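Hypothetical protein TTHA1281 (Thermus thermophilus, PDB 2E6X) is of unknown function; it is a small DUF3248-family protein with a helix-flanked three-stranded sheet, found as a two-chain assembly. Local coordinates at residues H12-R16 with V28-A33; E23-V27 with E52-V57. All coordinates share one frame; numbering follows the deposited sequence.

Contact 1 (H12-R16 with V28-A33); sequences HLVWR and VRVGLA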
loop_
_atom_site.group_PDB
_atom_site.type_symbol
_atom_site.label_atom_id
_atom_site.label_comp_id
_atom_site.label_asym_id
_atom_site.label_seq_id
_atom_site.Cartn_x
_atom_site.Cartn_y
_atom_site.Cartn_z
ATOM N N HIS A 12 11.558 -5.137 -6.954
ATOM C CA HIS A 12 10.970 -3.861 -6.607
ATOM C C HIS A 12 9.499 -4.052 -6.836
ATOM O O HIS A 12 9.107 -4.722 -7.791
ATOM C CB HIS A 12 11.512 -2.740 -7.495
ATOM C CG HIS A 12 12.987 -2.494 -7.329
ATOM N ND1 HIS A 12 13.950 -3.201 -8.025
ATOM C CD2 HIS A 12 13.662 -1.647 -6.512
ATOM C CE1 HIS A 12 15.150 -2.803 -7.640
ATOM N NE2 HIS A 12 15.004 -1.863 -6.723
ATOM N N LEU A 13 8.697 -3.501 -5.935
ATOM C CA LEU A 13 7.236 -3.585 -6.005
ATOM C C LEU A 13 6.682 -2.261 -6.525
ATOM O O LEU A 13 7.202 -1.195 -6.195
ATOM C CB LEU A 13 6.667 -3.848 -4.605
ATOM C CG LEU A 13 7.133 -5.116 -3.896
ATOM C CD1 LEU A 13 6.458 -5.174 -2.554
ATOM C CD2 LEU A 13 6.771 -6.348 -4.711
ATOM N N VAL A 14 5.639 -2.331 -7.340
ATOM C CA VAL A 14 5.022 -1.129 -7.881
ATOM C C VAL A 14 3.747 -0.911 -7.097
ATOM O O VAL A 14 3.003 -1.862 -6.841
ATOM C CB VAL A 14 4.653 -1.284 -9.360
ATOM C CG1 VAL A 14 4.233 0.079 -9.950
ATOM C CG2 VAL A 14 5.832 -1.879 -10.119
ATOM N N TRP A 15 3.522 0.333 -6.699
ATOM C CA TRP A 15 2.340 0.712 -5.944
ATOM C C TRP A 15 1.553 1.803 -6.648
ATOM O O TRP A 15 2.142 2.775 -7.142
ATOM C CB TRP A 15 2.720 1.253 -4.569
ATOM C CG TRP A 15 3.324 0.254 -3.672
ATOM C CD1 TRP A 15 4.651 -0.076 -3.576
ATOM C CD2 TRP A 15 2.628 -0.606 -2.769
ATOM N NE1 TRP A 15 4.818 -1.094 -2.667
ATOM C CE2 TRP A 15 3.592 -1.438 -2.159
ATOM C CE3 TRP A 15 1.280 -0.760 -2.419
ATOM C CZ2 TRP A 15 3.251 -2.407 -1.214
ATOM C CZ3 TRP A 15 0.944 -1.733 -1.473
ATOM C CH2 TRP A 15 1.928 -2.542 -0.885
ATOM N N ARG A 16 0.223 1.641 -6.699
ATOM C CA ARG A 16 -0.674 2.634 -7.286
ATOM C C ARG A 16 -1.914 2.654 -6.411
ATOM O O ARG A 16 -2.327 1.616 -5.875
ATOM C CB ARG A 16 -1.090 2.265 -8.718
ATOM C CG ARG A 16 0.057 2.255 -9.770
ATOM C CD ARG A 16 0.605 3.647 -10.066
ATOM N NE ARG A 16 1.581 3.593 -11.164
ATOM C CZ ARG A 16 2.885 3.378 -11.009
ATOM N NH1 ARG A 16 3.394 3.215 -9.791
ATOM N NH2 ARG A 16 3.672 3.293 -12.085
ATOM N N VAL A 28 -5.817 -0.129 -3.492
ATOM C CA VAL A 28 -4.361 -0.143 -3.543
ATOM C C VAL A 28 -3.978 -1.284 -4.464
ATOM O O VAL A 28 -4.438 -2.446 -4.289
ATOM C CB VAL A 28 -3.768 -0.337 -2.158
ATOM C CG1 VAL A 28 -2.260 -0.642 -2.251
ATOM C CG2 VAL A 28 -4.022 0.959 -1.357
ATOM N N ARG A 29 -3.206 -0.967 -5.493
ATOM C CA ARG A 29 -2.774 -2.031 -6.391
ATOM C C ARG A 29 -1.285 -2.228 -6.194
ATOM O O ARG A 29 -0.535 -1.245 -6.116
ATOM C CB ARG A 29 -3.083 -1.687 -7.855
ATOM C CG ARG A 29 -4.544 -1.598 -8.107
ATOM C CD ARG A 29 -4.831 -1.093 -9.499
ATOM N NE ARG A 29 -6.269 -1.190 -9.766
ATOM C CZ ARG A 29 -6.867 -0.603 -10.785
ATOM N NH1 ARG A 29 -6.138 0.126 -11.639
ATOM N NH2 ARG A 29 -8.191 -0.713 -10.928
ATOM N N VAL A 30 -0.869 -3.489 -6.106
ATOM C CA VAL A 30 0.545 -3.815 -5.915
ATOM C C VAL A 30 1.011 -5.003 -6.770
ATOM O O VAL A 30 0.271 -5.972 -6.985
ATOM C CB VAL A 30 0.841 -4.117 -4.429
ATOM C CG1 VAL A 30 0.099 -5.395 -3.976
ATOM C CG2 VAL A 30 2.332 -4.301 -4.235
ATOM N N GLY A 31 2.239 -4.925 -7.261
ATOM C CA GLY A 31 2.768 -6.000 -8.079
ATOM C C GLY A 31 4.270 -5.821 -8.258
ATOM O O GLY A 31 4.829 -4.820 -7.803
ATOM N N LEU A 32 4.919 -6.788 -8.891
ATOM C CA LEU A 32 6.353 -6.663 -9.151
ATOM C C LEU A 32 6.568 -5.604 -10.206
ATOM O O LEU A 32 5.660 -5.310 -10.993
ATOM C CB LEU A 32 6.933 -7.974 -9.668
ATOM C CG LEU A 32 7.115 -9.095 -8.653
ATOM C CD1 LEU A 32 7.602 -10.329 -9.372
ATOM C CD2 LEU A 32 8.105 -8.651 -7.570
ATOM N N ALA A 33 7.782 -5.062 -10.260
ATOM C CA ALA A 33 8.111 -4.039 -11.260
ATOM C C ALA A 33 7.860 -4.547 -12.689
ATOM O O ALA A 33 7.490 -3.781 -13.568
ATOM C CB ALA A 33 9.577 -3.596 -11.118
HETATM O O HOH W 1 10.898 -6.323 -9.935
#
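The Trp15 indole takes Val30 on one face and Val28 at its edge. Val30 CG2 sits 3.6 Å from the centroid of the six-membered ring of Trp15, only 10° off the ring normal, which defines a CH-pi contact. Val28 CG1 instead lies near the ring plane, 3.5 Å from Trp15 CZ3. Placing CG anti to the carbonyl carbon (chi1 -66°), with the ring turned broadside, brings the six-membered ring over the Val30 side chain on the neighbouring strand.

Four backbone hydrogen bonds define the antiparallel pairing, in the hydrogen-bonded pairs Val14 with Gly31 and Arg16 with Arg29. The straightest is Arg29 N to Arg16 O, 2.8 Å with 176° at the hydrogen. Past the strand end, Ala33 N still donates to His12 O at 2.8 Å, but the bond is clearly bent. On the face away from Trp15, Val14 CG2 rests 3.3 Å from Ala33 CA, beside Gly31, which has no side chain. Arg16 folds back on its own strand, NH1 reaching Trp15 O at 3.0 Å from above the carbonyl plane.

These strands form a beta hairpin. Strand 62-66 pairs with the other side of 26-32, and Arg29 makes a salt bridge with Glu65 and a hydrogen bond to Pro43 O. Helix 36-41 packs through Phe39 on Val14, Arg16 and Arg29, whereas Met17 of the second subunit packs on Trp15.

Contact 2 (E23-V27 with E52-V57); sequences EDVLV and EMRRLV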
loop_
_atom_site.group_PDB
_atom_site.type_symbol
_atom_site.label_atom_id
_atom_site.label_comp_id
_atom_site.label_asym_id
_atom_site.label_seq_id
_atom_site.Cartn_x
_atom_site.Cartn_y
_atom_site.Cartn_z
ATOM N N GLU A 23 -17.550 3.163 -6.489
ATOM C CA GLU A 23 -17.888 2.864 -5.099
ATOM C C GLU A 23 -16.949 3.648 -4.208
ATOM O O GLU A 23 -15.850 3.978 -4.594
ATOM C CB GLU A 23 -17.786 1.340 -4.786
ATOM C CG GLU A 23 -16.540 0.675 -5.345
ATOM C CD GLU A 23 -16.304 -0.714 -4.783
ATOM O OE1 GLU A 23 -17.241 -1.285 -4.209
ATOM O OE2 GLU A 23 -15.177 -1.232 -4.918
ATOM N N ASP A 24 -17.405 3.937 -3.002
ATOM C CA ASP A 24 -16.623 4.697 -2.057
ATOM C C ASP A 24 -15.568 3.781 -1.417
ATOM O O ASP A 24 -15.633 3.478 -0.241
ATOM C CB ASP A 24 -17.581 5.273 -1.018
ATOM C CG ASP A 24 -16.914 6.280 -0.125
ATOM O OD1 ASP A 24 -16.168 7.105 -0.659
ATOM O OD2 ASP A 24 -17.124 6.234 1.092
ATOM N N VAL A 25 -14.589 3.353 -2.209
ATOM C CA VAL A 25 -13.549 2.450 -1.720
ATOM C C VAL A 25 -12.146 2.864 -2.202
ATOM O O VAL A 25 -11.960 3.174 -3.392
ATOM C CB VAL A 25 -13.846 1.035 -2.210
ATOM C CG1 VAL A 25 -12.721 0.099 -1.825
ATOM C CG2 VAL A 25 -15.186 0.523 -1.588
ATOM N N LEU A 26 -11.179 2.853 -1.283
ATOM C CA LEU A 26 -9.798 3.167 -1.646
ATOM C C LEU A 26 -9.186 1.878 -2.198
ATOM O O LEU A 26 -9.235 0.838 -1.544
ATOM C CB LEU A 26 -8.965 3.626 -0.437
ATOM C CG LEU A 26 -7.464 3.726 -0.817
ATOM C CD1 LEU A 26 -7.256 5.012 -1.682
ATOM C CD2 LEU A 26 -6.583 3.776 0.436
ATOM N N VAL A 27 -8.630 1.944 -3.406
ATOM C CA VAL A 27 -8.016 0.757 -3.986
ATOM C C VAL A 27 -6.487 0.895 -3.982
ATOM O O VAL A 27 -5.924 1.946 -4.325
ATOM C CB VAL A 27 -8.521 0.516 -5.448
ATOM C CG1 VAL A 27 -7.788 -0.643 -6.092
ATOM C CG2 VAL A 27 -10.072 0.259 -5.446
ATOM N N GLU A 52 -9.251 12.249 2.472
ATOM C CA GLU A 52 -10.237 11.276 2.079
ATOM C C GLU A 52 -9.590 9.897 2.216
ATOM O O GLU A 52 -10.240 8.961 2.626
ATOM C CB GLU A 52 -10.705 11.466 0.626
ATOM C CG GLU A 52 -12.046 10.728 0.409
ATOM C CD GLU A 52 -12.608 10.744 -1.016
ATOM O OE1 GLU A 52 -12.446 11.740 -1.763
ATOM O OE2 GLU A 52 -13.245 9.730 -1.381
HETATM N N MSE A 53 -8.329 9.777 1.809
HETATM C CA MSE A 53 -7.617 8.506 1.921
HETATM C C MSE A 53 -7.529 8.084 3.373
HETATM O O MSE A 53 -7.707 6.921 3.681
HETATM C CB MSE A 53 -6.195 8.585 1.351
HETATM C CG MSE A 53 -6.110 8.747 -0.157
HETATM SE SE MSE A 53 -4.248 8.533 -0.756
HETATM C CE MSE A 53 -3.565 7.807 0.907
ATOM N N ARG A 54 -7.288 9.031 4.274
ATOM C CA ARG A 54 -7.180 8.663 5.670
ATOM C C ARG A 54 -8.538 8.123 6.148
ATOM O O ARG A 54 -8.615 7.077 6.781
ATOM C CB ARG A 54 -6.723 9.882 6.514
ATOM C CG ARG A 54 -6.884 9.689 8.000
ATOM C CD ARG A 54 -6.497 10.989 8.746
ATOM N NE ARG A 54 -6.767 10.902 10.176
ATOM C CZ ARG A 54 -7.915 11.263 10.746
ATOM N NH1 ARG A 54 -8.926 11.751 10.000
ATOM N NH2 ARG A 54 -8.055 11.151 12.073
ATOM N N ARG A 55 -9.606 8.842 5.809
ATOM C CA ARG A 55 -10.963 8.446 6.191
ATOM C C ARG A 55 -11.296 7.005 5.729
ATOM O O ARG A 55 -11.799 6.172 6.485
ATOM C CB ARG A 55 -11.982 9.422 5.580
ATOM C CG ARG A 55 -13.441 8.932 5.700
ATOM C CD ARG A 55 -14.492 9.901 5.122
ATOM N NE ARG A 55 -14.607 9.884 3.657
ATOM C CZ ARG A 55 -15.194 8.915 2.945
ATOM N NH1 ARG A 55 -15.731 7.870 3.558
ATOM N NH2 ARG A 55 -15.236 8.986 1.613
ATOM N N LEU A 56 -10.988 6.733 4.478
ATOM C CA LEU A 56 -11.276 5.431 3.894
ATOM C C LEU A 56 -10.465 4.314 4.567
ATOM O O LEU A 56 -10.998 3.228 4.836
ATOM C CB LEU A 56 -11.035 5.520 2.380
ATOM C CG LEU A 56 -12.094 6.356 1.613
ATOM C CD1 LEU A 56 -11.646 6.546 0.180
ATOM C CD2 LEU A 56 -13.506 5.651 1.638
ATOM N N VAL A 57 -9.205 4.570 4.875
ATOM C CA VAL A 57 -8.410 3.535 5.525
ATOM C C VAL A 57 -8.969 3.350 6.924
ATOM O O VAL A 57 -9.235 2.226 7.342
ATOM C CB VAL A 57 -6.914 3.907 5.592
ATOM C CG1 VAL A 57 -6.132 2.782 6.408
ATOM C CG2 VAL A 57 -6.366 3.993 4.151
#
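Asp24 and Arg55 meet in a two-pronged salt bridge, carboxylate to guanidinium, with their planes 14° apart. Arg55 NH2 donates to Asp24 OD1 at 3.1 Å and Arg55 NH1 to Asp24 OD2 at 3.3 Å. Each oxygen uses its syn lone pair and lies within 5° of the guanidinium plane, the evidence for an end-on grip. The Arg55 chain, extended at first, bends at chi3 (78°) to bring its end round to the carboxylate.

The charges extend beyond this pair. Glu52 OE2 makes a long salt bridge of 3.7 Å to Arg55 NH2, and Glu59 takes Arg55 NH1. Asp24 OD1 also stands 4.0 Å from Glu52 OE2, a pairing of like charges with Arg55 NH2 near both.

Apolar contacts adjoin the ion pair. Leu56 CD2 approaches Asp24 O to 3.6 Å, against the inverse gamma turn centred on Asp24. Deeper in, Leu26 points at the helix: its CB is 4.0 Å from Leu56 CB, and its branches part, CD1 lying near CG of selenomethionine Met53 and CD2 3.7 Å from Val57 CG2. Met17 and Val62 of the flanking strands also touch Leu26, placing it between sheet and helix.

With an alanine in place of Asp24 the carboxylate is gone, and the Arg55 guanidinium, still near Glu52 and Glu59, is likely to lose the partner that fixes its rotation. Chemically, a buried leucine contact is bordered by a partly exposed ionic network, in which the nearby arginine probably offsets the repulsion between Asp24 and Glu52.

Contact 1 and contact 2 divide strand 26-32 between them, with centres about 18 Å apart. Residues 28-33 pair with 12-16 inside the sheet, whereas 23-27, which runs from a turn into the first two residues of the strand, meets helix 50-58. Along the chain the segments alternate: 12-16, 23-27, 28-33, then 52-57. Consequently the strand that completes the hairpin also carries, at its opposite end, one of the helix's contacts with the sheet. Both contacts reach the second subunit: Leu13 of contact 1 packs on Met53 of that subunit, and Met53 of contact 2 on its Leu13. This reciprocal pairing ties hairpin and helix into the two-chain assembly.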